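Local coordinates for toxin of toxin-antitoxin system (Rickettsia felis, PDB 3ZVK), which acts as the toxin of a type II toxin-antitoxin pair, a magnesium-dependent ribonuclease that cleaves single-stranded RNA and inhibits growth, at residues A[6-11]-A[118-123]; A[10-13]-A[17-20]; A[19-24]-A[114-119]; A[35-40]-A[103-108]; A[42-47]-A[59-64]. The protein carries 1 engineered substitution. All blocks are in the same frame, centred on the assembly; numbering follows the deposited sequence.

Contact 1 of 5, residues A[6-11]-A[118-123]; sequences GTNICV and IKEFKR. Engineered in segment 6-11: G6 (natural residue Asp).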
# COMPACT_ATOMS: atom_id res chain seq x y z
N GLY A 6 -12.47 1.31 -30.88
CA GLY A 6 -12.04 2.70 -30.99
C GLY A 6 -13.17 3.63 -30.60
O GLY A 6 -14.30 3.18 -30.39
N THR A 7 -12.88 4.91 -30.49
CA THR A 7 -13.84 5.93 -30.05
C THR A 7 -15.04 6.03 -31.01
O THR A 7 -16.18 6.04 -30.53
CB THR A 7 -13.12 7.27 -29.82
OG1 THR A 7 -12.02 7.04 -28.94
CG2 THR A 7 -14.05 8.35 -29.22
N ASN A 8 -14.77 6.11 -32.33
CA ASN A 8 -15.79 6.21 -33.37
C ASN A 8 -16.78 5.07 -33.35
O ASN A 8 -17.97 5.33 -33.45
CB ASN A 8 -15.15 6.32 -34.77
CG ASN A 8 -14.30 7.53 -35.09
OD1 ASN A 8 -13.67 7.55 -36.14
ND2 ASN A 8 -14.32 8.60 -34.31
N ILE A 9 -16.31 3.81 -33.15
CA ILE A 9 -17.15 2.62 -33.03
C ILE A 9 -18.08 2.80 -31.85
O ILE A 9 -19.28 2.56 -32.00
CB ILE A 9 -16.31 1.31 -32.94
CG1 ILE A 9 -15.84 0.86 -34.34
CG2 ILE A 9 -17.06 0.18 -32.23
CD1 ILE A 9 -16.93 0.28 -35.34
N CYS A 10 -17.52 3.25 -30.68
CA CYS A 10 -18.24 3.43 -29.43
C CYS A 10 -19.32 4.50 -29.51
O CYS A 10 -20.45 4.22 -29.10
CB CYS A 10 -17.28 3.65 -28.27
SG CYS A 10 -16.32 2.19 -27.80
N VAL A 11 -18.98 5.71 -30.07
CA VAL A 11 -19.88 6.84 -30.28
C VAL A 11 -21.05 6.45 -31.23
O VAL A 11 -22.21 6.71 -30.90
CB VAL A 11 -19.13 8.12 -30.74
CG1 VAL A 11 -20.11 9.24 -31.13
CG2 VAL A 11 -18.19 8.63 -29.65
N ILE A 118 -11.62 4.71 -42.62
CA ILE A 118 -10.20 4.67 -43.02
C ILE A 118 -9.39 5.86 -42.47
O ILE A 118 -8.16 5.76 -42.34
CB ILE A 118 -10.04 4.48 -44.55
CG1 ILE A 118 -10.80 5.56 -45.37
CG2 ILE A 118 -10.47 3.06 -44.95
CD1 ILE A 118 -10.16 5.93 -46.75
N LYS A 119 -10.06 6.97 -42.13
CA LYS A 119 -9.39 8.16 -41.60
C LYS A 119 -8.90 8.00 -40.15
O LYS A 119 -7.77 8.38 -39.87
CB LYS A 119 -10.22 9.44 -41.80
N GLU A 120 -9.73 7.43 -39.24
CA GLU A 120 -9.41 7.25 -37.81
C GLU A 120 -7.98 6.71 -37.55
O GLU A 120 -7.22 7.37 -36.84
CB GLU A 120 -10.48 6.41 -37.09
CG GLU A 120 -10.52 6.60 -35.58
CD GLU A 120 -11.49 5.70 -34.81
OE1 GLU A 120 -12.03 4.75 -35.41
OE2 GLU A 120 -11.69 5.94 -33.60
N PHE A 121 -7.62 5.55 -38.15
CA PHE A 121 -6.30 4.92 -38.04
C PHE A 121 -5.85 4.60 -39.44
O PHE A 121 -6.37 3.67 -40.06
CB PHE A 121 -6.32 3.67 -37.14
CG PHE A 121 -6.94 3.93 -35.79
CD1 PHE A 121 -6.21 4.55 -34.79
CD2 PHE A 121 -8.26 3.58 -35.54
CE1 PHE A 121 -6.79 4.80 -33.54
CE2 PHE A 121 -8.83 3.81 -34.29
CZ PHE A 121 -8.10 4.44 -33.30
N LYS A 122 -4.96 5.43 -39.97
CA LYS A 122 -4.55 5.35 -41.36
C LYS A 122 -3.54 4.28 -41.76
O LYS A 122 -3.91 3.11 -41.95
CB LYS A 122 -4.13 6.73 -41.85
CG LYS A 122 -5.29 7.56 -42.34
N ARG A 123 -2.30 4.71 -41.98
CA ARG A 123 -1.16 3.89 -42.39
C ARG A 123 -0.31 3.79 -41.13
O ARG A 123 0.70 4.50 -40.98
CB ARG A 123 -0.44 4.56 -43.59
CG ARG A 123 0.77 3.81 -44.15
CD ARG A 123 1.86 4.80 -44.52
NE ARG A 123 2.43 4.55 -45.85
CZ ARG A 123 3.25 5.38 -46.49
NH1 ARG A 123 3.60 6.54 -45.93
NH2 ARG A 123 3.72 5.07 -47.69
O HOH W 1 -13.45 3.16 -33.86

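Contact 2 of 5, residues A[10-13]-A[17-20]; sequences CVYA and HPDS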
# COMPACT_ATOMS: atom_id res chain seq x y z
N CYS A 10 -17.52 3.25 -30.68
CA CYS A 10 -18.24 3.43 -29.43
C CYS A 10 -19.32 4.50 -29.51
O CYS A 10 -20.45 4.22 -29.10
CB CYS A 10 -17.28 3.65 -28.27
SG CYS A 10 -16.32 2.19 -27.80
N VAL A 11 -18.98 5.71 -30.07
CA VAL A 11 -19.88 6.84 -30.28
C VAL A 11 -21.05 6.45 -31.23
O VAL A 11 -22.21 6.71 -30.90
CB VAL A 11 -19.13 8.12 -30.74
CG1 VAL A 11 -20.11 9.24 -31.13
CG2 VAL A 11 -18.19 8.63 -29.65
N TYR A 12 -20.75 5.76 -32.35
CA TYR A 12 -21.76 5.28 -33.30
C TYR A 12 -22.68 4.24 -32.69
O TYR A 12 -23.87 4.27 -32.96
CB TYR A 12 -21.13 4.76 -34.61
CG TYR A 12 -22.09 4.75 -35.77
CD1 TYR A 12 -22.38 5.92 -36.47
CD2 TYR A 12 -22.70 3.57 -36.19
CE1 TYR A 12 -23.27 5.92 -37.55
CE2 TYR A 12 -23.61 3.56 -37.24
CZ TYR A 12 -23.90 4.75 -37.92
OH TYR A 12 -24.79 4.74 -38.96
N ALA A 13 -22.13 3.36 -31.84
CA ALA A 13 -22.90 2.33 -31.14
C ALA A 13 -23.92 2.96 -30.19
O ALA A 13 -25.09 2.56 -30.20
CB ALA A 13 -21.95 1.42 -30.36
N HIS A 17 -26.87 2.87 -32.49
CA HIS A 17 -27.15 1.46 -32.13
C HIS A 17 -27.47 0.55 -33.35
O HIS A 17 -28.58 0.02 -33.45
CB HIS A 17 -28.18 1.35 -30.97
CG HIS A 17 -29.37 2.26 -31.15
ND1 HIS A 17 -29.47 3.47 -30.46
CD2 HIS A 17 -30.43 2.14 -31.99
CE1 HIS A 17 -30.59 4.03 -30.89
NE2 HIS A 17 -31.21 3.27 -31.81
N PRO A 18 -26.54 0.39 -34.33
CA PRO A 18 -26.86 -0.43 -35.51
C PRO A 18 -26.87 -1.93 -35.21
O PRO A 18 -26.08 -2.39 -34.40
CB PRO A 18 -25.77 -0.05 -36.52
CG PRO A 18 -24.65 0.45 -35.71
CD PRO A 18 -25.16 0.93 -34.40
N ASP A 19 -27.77 -2.68 -35.87
CA ASP A 19 -27.91 -4.13 -35.68
C ASP A 19 -26.64 -4.89 -36.02
O ASP A 19 -26.30 -5.87 -35.35
CB ASP A 19 -29.09 -4.69 -36.49
CG ASP A 19 -30.49 -4.35 -35.99
OD1 ASP A 19 -30.61 -3.75 -34.91
OD2 ASP A 19 -31.47 -4.71 -36.68
N SER A 20 -25.93 -4.47 -37.07
CA SER A 20 -24.70 -5.11 -37.53
C SER A 20 -23.60 -5.10 -36.44
O SER A 20 -22.92 -6.11 -36.26
CB SER A 20 -24.24 -4.57 -38.89
OG SER A 20 -23.65 -3.29 -38.84

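Contact 3 of 5, residues A[19-24]-A[114-119]; sequences DSYYNN and VTNNIK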
# COMPACT_ATOMS: atom_id res chain seq x y z
N ASP A 19 -27.77 -2.68 -35.87
CA ASP A 19 -27.91 -4.13 -35.68
C ASP A 19 -26.64 -4.89 -36.02
O ASP A 19 -26.30 -5.87 -35.35
CB ASP A 19 -29.09 -4.69 -36.49
CG ASP A 19 -30.49 -4.35 -35.99
OD1 ASP A 19 -30.61 -3.75 -34.91
OD2 ASP A 19 -31.47 -4.71 -36.68
N SER A 20 -25.93 -4.47 -37.07
CA SER A 20 -24.70 -5.11 -37.53
C SER A 20 -23.60 -5.10 -36.44
O SER A 20 -22.92 -6.11 -36.26
CB SER A 20 -24.24 -4.57 -38.89
OG SER A 20 -23.65 -3.29 -38.84
N TYR A 21 -23.53 -4.00 -35.66
CA TYR A 21 -22.59 -3.83 -34.53
C TYR A 21 -22.88 -4.84 -33.42
O TYR A 21 -21.94 -5.51 -32.99
CB TYR A 21 -22.58 -2.38 -34.00
CG TYR A 21 -21.81 -1.38 -34.84
CD1 TYR A 21 -21.73 -1.51 -36.23
CD2 TYR A 21 -21.24 -0.24 -34.26
CE1 TYR A 21 -21.08 -0.55 -37.01
CE2 TYR A 21 -20.57 0.72 -35.04
CZ TYR A 21 -20.50 0.55 -36.41
OH TYR A 21 -19.83 1.44 -37.21
N TYR A 22 -24.17 -5.00 -32.99
CA TYR A 22 -24.47 -5.98 -31.94
C TYR A 22 -24.29 -7.42 -32.40
O TYR A 22 -23.94 -8.27 -31.58
CB TYR A 22 -25.81 -5.72 -31.20
CG TYR A 22 -27.07 -6.28 -31.84
CD1 TYR A 22 -27.31 -7.66 -31.86
CD2 TYR A 22 -28.09 -5.44 -32.28
CE1 TYR A 22 -28.47 -8.18 -32.44
CE2 TYR A 22 -29.28 -5.96 -32.81
CZ TYR A 22 -29.46 -7.33 -32.88
OH TYR A 22 -30.62 -7.84 -33.41
N ASN A 23 -24.51 -7.70 -33.71
CA ASN A 23 -24.31 -9.04 -34.24
C ASN A 23 -22.82 -9.39 -34.28
O ASN A 23 -22.47 -10.54 -34.01
CB ASN A 23 -24.96 -9.23 -35.62
CG ASN A 23 -26.47 -9.42 -35.57
OD1 ASN A 23 -27.22 -8.70 -36.21
ND2 ASN A 23 -26.95 -10.42 -34.83
N ASN A 24 -21.95 -8.42 -34.54
CA ASN A 24 -20.50 -8.62 -34.57
C ASN A 24 -19.99 -8.79 -33.17
O ASN A 24 -19.10 -9.61 -32.94
CB ASN A 24 -19.80 -7.41 -35.20
CG ASN A 24 -19.91 -7.31 -36.70
OD1 ASN A 24 -20.46 -8.18 -37.36
ND2 ASN A 24 -19.40 -6.24 -37.27
N VAL A 114 -10.84 -2.00 -33.60
CA VAL A 114 -12.07 -1.89 -34.34
C VAL A 114 -12.39 -0.46 -34.69
O VAL A 114 -12.48 0.39 -33.81
CB VAL A 114 -13.25 -2.62 -33.67
CG1 VAL A 114 -14.46 -2.65 -34.59
CG2 VAL A 114 -12.86 -4.03 -33.22
N THR A 115 -12.57 -0.21 -35.99
CA THR A 115 -12.80 1.10 -36.57
C THR A 115 -14.11 1.21 -37.37
O THR A 115 -14.71 0.19 -37.68
CB THR A 115 -11.54 1.60 -37.27
OG1 THR A 115 -11.69 3.00 -37.50
CG2 THR A 115 -11.23 0.84 -38.56
N ASN A 116 -14.52 2.46 -37.66
CA ASN A 116 -15.72 2.98 -38.35
C ASN A 116 -15.39 3.51 -39.78
O ASN A 116 -16.31 3.71 -40.59
CB ASN A 116 -16.20 4.24 -37.54
CG ASN A 116 -17.61 4.19 -37.03
OD1 ASN A 116 -18.10 3.17 -36.59
ND2 ASN A 116 -18.27 5.31 -36.98
N ASN A 117 -14.11 3.89 -40.02
CA ASN A 117 -13.61 4.52 -41.24
C ASN A 117 -12.09 4.39 -41.41
O ASN A 117 -11.36 4.07 -40.46
CB ASN A 117 -14.02 6.02 -41.29
CG ASN A 117 -13.81 6.79 -40.00
OD1 ASN A 117 -12.70 6.86 -39.46
ND2 ASN A 117 -14.88 7.39 -39.49
N ILE A 118 -11.62 4.71 -42.62
CA ILE A 118 -10.20 4.67 -43.02
C ILE A 118 -9.39 5.86 -42.47
O ILE A 118 -8.16 5.76 -42.34
CB ILE A 118 -10.04 4.48 -44.55
CG1 ILE A 118 -10.80 5.56 -45.37
CG2 ILE A 118 -10.47 3.06 -44.95
CD1 ILE A 118 -10.16 5.93 -46.75
N LYS A 119 -10.06 6.97 -42.13
CA LYS A 119 -9.39 8.16 -41.60
C LYS A 119 -8.90 8.00 -40.15
O LYS A 119 -7.77 8.38 -39.87
CB LYS A 119 -10.22 9.44 -41.80

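Contact 4 of 5, residues A[35-40]-A[103-108]; sequences AISSIV and ASHAIA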
# COMPACT_ATOMS: atom_id res chain seq x y z
N ALA A 35 -13.05 -5.27 -25.40
CA ALA A 35 -12.53 -4.24 -24.50
C ALA A 35 -12.46 -2.83 -25.09
O ALA A 35 -12.66 -2.64 -26.29
CB ALA A 35 -11.16 -4.66 -24.00
N ILE A 36 -12.19 -1.84 -24.23
CA ILE A 36 -11.89 -0.45 -24.58
C ILE A 36 -10.74 0.02 -23.74
O ILE A 36 -10.59 -0.41 -22.60
CB ILE A 36 -13.06 0.60 -24.58
CG1 ILE A 36 -13.70 0.80 -23.19
CG2 ILE A 36 -14.08 0.36 -25.71
CD1 ILE A 36 -14.40 2.14 -23.01
N SER A 37 -9.94 0.89 -24.29
CA SER A 37 -8.83 1.51 -23.60
C SER A 37 -9.44 2.52 -22.64
O SER A 37 -10.49 3.09 -22.94
CB SER A 37 -7.97 2.27 -24.61
OG SER A 37 -6.86 2.87 -23.96
N SER A 38 -8.79 2.78 -21.50
CA SER A 38 -9.22 3.83 -20.59
C SER A 38 -9.18 5.19 -21.36
O SER A 38 -9.96 6.08 -21.01
CB SER A 38 -8.36 3.86 -19.33
OG SER A 38 -6.97 3.96 -19.60
N ILE A 39 -8.32 5.32 -22.45
CA ILE A 39 -8.20 6.50 -23.34
C ILE A 39 -9.51 6.75 -24.13
O ILE A 39 -9.95 7.88 -24.26
CB ILE A 39 -6.93 6.47 -24.27
CG1 ILE A 39 -5.61 6.12 -23.51
CG2 ILE A 39 -6.80 7.78 -25.07
CD1 ILE A 39 -5.24 7.06 -22.30
N VAL A 40 -10.14 5.68 -24.60
CA VAL A 40 -11.46 5.72 -25.26
C VAL A 40 -12.48 6.21 -24.25
O VAL A 40 -13.24 7.12 -24.56
CB VAL A 40 -11.89 4.36 -25.89
CG1 VAL A 40 -13.36 4.40 -26.32
CG2 VAL A 40 -10.98 3.99 -27.05
N ALA A 103 -4.16 3.50 -30.46
CA ALA A 103 -3.49 2.59 -31.40
C ALA A 103 -2.33 1.87 -30.73
O ALA A 103 -2.22 0.65 -30.85
CB ALA A 103 -3.02 3.35 -32.64
N SER A 104 -1.52 2.63 -29.96
CA SER A 104 -0.36 2.14 -29.17
C SER A 104 -0.80 1.05 -28.21
O SER A 104 -0.09 0.07 -28.03
CB SER A 104 0.23 3.28 -28.34
OG SER A 104 0.72 4.29 -29.19
N HIS A 105 -1.96 1.27 -27.57
CA HIS A 105 -2.59 0.40 -26.59
C HIS A 105 -3.00 -0.93 -27.22
O HIS A 105 -2.67 -1.96 -26.66
CB HIS A 105 -3.78 1.10 -25.89
CG HIS A 105 -4.13 0.50 -24.57
ND1 HIS A 105 -5.09 1.07 -23.76
CD2 HIS A 105 -3.65 -0.60 -23.95
CE1 HIS A 105 -5.15 0.31 -22.69
NE2 HIS A 105 -4.30 -0.69 -22.75
N ALA A 106 -3.65 -0.90 -28.42
CA ALA A 106 -4.01 -2.13 -29.14
C ALA A 106 -2.74 -2.89 -29.54
O ALA A 106 -2.68 -4.10 -29.35
CB ALA A 106 -4.85 -1.79 -30.38
N ILE A 107 -1.69 -2.18 -30.02
CA ILE A 107 -0.42 -2.79 -30.39
C ILE A 107 0.20 -3.49 -29.17
O ILE A 107 0.57 -4.66 -29.27
CB ILE A 107 0.56 -1.77 -31.09
CG1 ILE A 107 0.04 -1.32 -32.45
CG2 ILE A 107 1.96 -2.37 -31.26
CD1 ILE A 107 0.62 0.01 -32.99
N ALA A 108 0.27 -2.79 -28.03
CA ALA A 108 0.83 -3.31 -26.78
C ALA A 108 0.08 -4.51 -26.21
O ALA A 108 0.71 -5.36 -25.57
CB ALA A 108 0.90 -2.22 -25.75

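Contact 5 of 5, residues A[42-47]-A[59-64]; sequences AELQYG and SKLDIF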
# COMPACT_ATOMS: atom_id res chain seq x y z
N ALA A 42 -12.01 8.02 -21.59
CA ALA A 42 -11.75 9.43 -21.33
C ALA A 42 -12.52 10.26 -22.35
O ALA A 42 -13.21 11.21 -21.98
CB ALA A 42 -10.26 9.72 -21.43
N GLU A 43 -12.45 9.87 -23.64
CA GLU A 43 -13.16 10.56 -24.73
C GLU A 43 -14.68 10.45 -24.58
O GLU A 43 -15.38 11.44 -24.76
CB GLU A 43 -12.71 10.02 -26.09
CG GLU A 43 -11.26 10.30 -26.45
CD GLU A 43 -10.88 11.72 -26.81
OE1 GLU A 43 -11.72 12.45 -27.39
OE2 GLU A 43 -9.74 12.12 -26.50
N LEU A 44 -15.19 9.27 -24.22
CA LEU A 44 -16.62 9.03 -24.02
C LEU A 44 -17.17 9.81 -22.81
O LEU A 44 -18.24 10.41 -22.89
CB LEU A 44 -16.92 7.52 -23.92
CG LEU A 44 -16.60 6.65 -25.16
CD1 LEU A 44 -16.79 5.19 -24.82
CD2 LEU A 44 -17.41 7.08 -26.43
N GLN A 45 -16.40 9.87 -21.72
CA GLN A 45 -16.76 10.67 -20.54
C GLN A 45 -16.78 12.19 -20.86
O GLN A 45 -17.66 12.91 -20.39
CB GLN A 45 -15.83 10.36 -19.35
CG GLN A 45 -16.21 9.06 -18.59
CD GLN A 45 -17.58 9.09 -17.92
OE1 GLN A 45 -18.18 8.07 -17.70
NE2 GLN A 45 -18.14 10.26 -17.63
N TYR A 46 -15.88 12.64 -21.74
CA TYR A 46 -15.90 14.02 -22.24
C TYR A 46 -17.19 14.28 -23.07
O TYR A 46 -17.78 15.35 -22.95
CB TYR A 46 -14.63 14.34 -23.05
CG TYR A 46 -14.75 15.50 -24.00
CD1 TYR A 46 -14.89 16.81 -23.53
CD2 TYR A 46 -14.69 15.31 -25.39
CE1 TYR A 46 -14.97 17.90 -24.41
CE2 TYR A 46 -14.75 16.39 -26.28
CZ TYR A 46 -14.87 17.68 -25.78
OH TYR A 46 -14.92 18.75 -26.65
N GLY A 47 -17.60 13.30 -23.87
CA GLY A 47 -18.82 13.36 -24.66
C GLY A 47 -20.04 13.58 -23.78
O GLY A 47 -20.89 14.40 -24.10
N SER A 59 -26.12 7.24 -18.54
CA SER A 59 -26.89 6.02 -18.47
C SER A 59 -26.61 5.12 -19.66
O SER A 59 -26.32 3.94 -19.44
CB SER A 59 -28.39 6.32 -18.41
OG SER A 59 -28.71 6.97 -17.20
N LYS A 60 -26.66 5.66 -20.89
CA LYS A 60 -26.40 4.94 -22.13
C LYS A 60 -24.96 4.43 -22.17
O LYS A 60 -24.75 3.27 -22.52
CB LYS A 60 -26.66 5.84 -23.36
CG LYS A 60 -28.11 6.02 -23.74
CD LYS A 60 -28.23 7.07 -24.84
CE LYS A 60 -28.23 6.44 -26.21
NZ LYS A 60 -28.27 7.44 -27.29
N LEU A 61 -23.99 5.27 -21.77
CA LEU A 61 -22.58 4.89 -21.69
C LEU A 61 -22.41 3.75 -20.65
O LEU A 61 -21.74 2.77 -20.96
CB LEU A 61 -21.71 6.12 -21.34
CG LEU A 61 -20.20 5.88 -21.06
CD1 LEU A 61 -19.53 5.15 -22.21
CD2 LEU A 61 -19.48 7.18 -20.71
N ASP A 62 -23.05 3.85 -19.46
CA ASP A 62 -22.97 2.83 -18.40
C ASP A 62 -23.47 1.46 -18.89
O ASP A 62 -22.84 0.44 -18.61
CB ASP A 62 -23.74 3.26 -17.13
CG ASP A 62 -23.21 4.50 -16.40
OD1 ASP A 62 -22.07 4.93 -16.70
OD2 ASP A 62 -23.94 5.03 -15.51
N ILE A 63 -24.59 1.45 -19.67
CA ILE A 63 -25.20 0.26 -20.28
C ILE A 63 -24.24 -0.36 -21.32
O ILE A 63 -24.05 -1.58 -21.35
CB ILE A 63 -26.58 0.61 -20.87
CG1 ILE A 63 -27.59 0.80 -19.72
CG2 ILE A 63 -27.08 -0.46 -21.82
CD1 ILE A 63 -28.79 1.60 -20.08
N PHE A 64 -23.62 0.49 -22.13
CA PHE A 64 -22.67 0.11 -23.16
C PHE A 64 -21.44 -0.59 -22.56
O PHE A 64 -21.00 -1.62 -23.10
CB PHE A 64 -22.28 1.35 -24.01
CG PHE A 64 -21.38 1.04 -25.18
CD1 PHE A 64 -21.86 0.32 -26.27
CD2 PHE A 64 -20.05 1.38 -25.16
CE1 PHE A 64 -20.99 -0.06 -27.30
CE2 PHE A 64 -19.20 1.04 -26.22
CZ PHE A 64 -19.67 0.31 -27.27

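Contact 1 of 5, residues A[6-11]-A[118-123]
The first turn of helix 7-16, where N8 meets E120 of the 118-123 loop, stands beside the predicted magnesium site of this PIN-domain nuclease. That site includes position 6, an engineered glycine in place of the natural aspartate, and G6 holds the N-cap position of the helix. The extended side chain of E120, its CG anti to the backbone N (chi1 -159°), brings the carboxylate up to the start of the helix. There the amide of N8 and the carboxylate lie stacked, their planes 19° apart, and the two side chains arrive from opposite directions. The closest approach is of N8 OD1 to E120 CD, at 3.2 Å. N8 OD1 and E120 OE1 lie 3.3 Å apart, but both are acceptors, so the overlap of these groups is a matter of contact and not of hydrogen bonding. The polar link runs through the backbone instead: N8 N gives a long, weak but nearly straight bond to E120 OE2 (3.3 Å, 171° at the hydrogen). A water completes the junction by accepting from I9 N at 3.0 Å and donating to E120 OE1 at 2.6 Å. Both carboxylate oxygens are thereby tied, one directly and one through water, to consecutive N-H groups of the opening turn. E120 OE1 has a further partner in the hydroxyl of T115, at the end of strand 112-115. F121 covers L113 and T115 of that strand, E120 and F121 reach D99 on helix 97-109, and T7 packs against V40 and E43 of helix 38-50.

Contact 2 of 5, residues A[10-13]-A[17-20]
Two torsion settings shape the turn between Y12 and P18: the Y12 side chain swings its CG anti to the backbone N (chi1 -158°), and H17 takes a positive phi of 33°, which turns the chain beyond its CA out of the helical path. The first lays the tyrosine ring next to the proline. The pyrrolidine meets the ring at its edge and near its plane, with P18 CG 3.6 Å from Y12 CE2 and 3.7 Å from Y12 CD2. This is an apolar contact along one side of the tyrosine, not a stack over its face. P18 CD comes closer to the backbone, lying 3.9 Å from Y12 O and 4.2 Å from A13 CA. The second directs P18 toward Y12, while H17 N itself still faces the last turn, its hydrogen shared between two carbonyls. The shorter bond goes to A13 O (2.9 Å) and the longer to Y12 O (3.3 Å); both are weak and strongly bent at the hydrogen. H17 CB also touches A13 O, at 3.4 Å. The segment is thus a tight corner between two consecutive helices: H17 is the first residue past helix 7-16, and P18 takes the N-cap position of helix 19-29, which starts at D19. F50 of an antitoxin chain packs on A13, H17 and P18, bringing the corner into the toxin-antitoxin interface. Within the toxin, C10 and A13 rest on F64 of helix 54-65, C10 and V11 reach L44 of helix 38-50, and Y12 touches N116, just past strand 112-115.

Contact 3 of 5, residues A[19-24]-A[114-119]
Y21 and N116 are the closest residues of the two backbones, yet their CA atoms stand 10.4 Å apart, so helix 19-29 and the end of strand 112-115 meet through side chains alone. In the alpha/beta PIN fold this joins an early helix to the turn that follows a strand of the central parallel sheet. The Y21 ring, carried by a CG beside the backbone N (chi1 -78°), spans most of the gap. Its hydroxyl donates to N116 OD1 in a short bond of 2.5 Å, and the oxygen lies at the ring's edge, near its plane. Ring and amide are steeply turned against each other, 73° apart, and the side chains cross at about a right angle. Both residues are buried, and this bond gives the Y21 hydroxyl and the N116 carbonyl oxygen a partner inside the protein. I9 of helix 7-16 and the C-terminal residue K134 touch both side chains, while F50 of an antitoxin chain packs on Y21. The hydroxyl does not come in along the amide plane: Y21 OH sits above the carbonyl plane of N116, 38° out of it, while Y21 CZ stays 3.6 Å from N116 OD1.

Contact 4 of 5, residues A[35-40]-A[103-108]
S37 OG is gripped from two sides: H105 ND1 stands 2.5 Å from S37 OG, and I39 N donates to the same S37 OG over 3.2 Å, with an angle of 155° at the hydrogen. Either S37 or H105 could be the donor in the shorter bond. The hydroxyl reaches the ring at its edge, in the ring plane, beside ND1, and S37 CB follows at 3.2 Å from that nitrogen. H105 CE1 is the next ring atom, 3.3 Å from S37 OG. Both side chains point their CB toward the opposite segment, and in both the next atom is anti to the backbone N. For S37 that setting (chi1 -179°) places OG between H105 ND1 and I39 N. The serine ends strand 33-37 of the parallel sheet and is the N-cap of helix 38-50, so its capping bond lies at a strand-to-helix switch of the PIN fold, and H105 of helix 97-109 is attached to that switch. Two further contacts probably help to hold the imidazole in this rotation: F73 meets it edge-to-face, and its NE2 makes a weak hydrogen bond to E109 OE2, one turn further along the helix. C77 of helix 75-90 and I71 of strand 69-71 also lie against H105. S38 bonds through OG to F73 O of a second toxin subunit, and I39 packs on its counterpart there.

Contact 5 of 5, residues A[42-47]-A[59-64]
L61 projects from helix 54-65 with CG anti to the backbone N (chi1 174°, chi2 55°) and divides its two methyl groups between neighbouring residues of helix 38-50. CD1 goes to L44, reaching L44 CD1 at 3.8 Å and L44 CB at 3.9 Å. CD2 goes to Q45, where it lies 3.4 Å from Q45 OE1 and 3.9 Å from Q45 CD. The leucine on the other helix is built differently: L44 keeps its CG beside the backbone N and opposite the carbonyl carbon, then runs on extended at chi2. The two leucines approach at a slant, L61 CD1 meeting both CD1 and CB of L44. Q45 has CG beside the backbone N and is bent at chi2 (-63°), which brings the amide across L61 at about a right angle. The carbonyl oxygen meets the methyl in van der Waals contact only, and no hydrogen bond passes between the two segments. The amide is held by other means, since Q45 NE2 donates to Q58 OE1, just before the second segment, and this bond helps set the orientation of the glutamine head. The backbones come nearest at L44 and L61, 7.6 Å between CA atoms. L44 and F64 also reach V11, C10 and A13 of helix 7-16, and antitoxin chains pack on Q45, L44, K60 and I63. Helices 38-50 and 54-65, consecutive and joined by a short turn, are consistent with the helical pair of VapC-type PIN domains against which the antitoxin packs, as it does here.

How the contacts relate
Helix 7-16 is common to contacts 1 and 2, whose centres are about 13 Å apart, and it touches contact 5: C10 SG is 3.5 Å from F64 CE2. Contact 3 lies beside both, its centre about 7 Å from that of contact 2 and about 9 Å from that of contact 1, and G6 N lies 3.1 Å from V114 O, a probable hydrogen bond. Contact 4 is nested along the chain inside the loop closed by contact 1, and contact 5 inside that closed by contact 4. Around the predicted magnesium site, contact 1 contains the engineered G6, and the side chains of N116, S37 and L44 (contacts 3, 4 and 5) are each about 8 Å from G6.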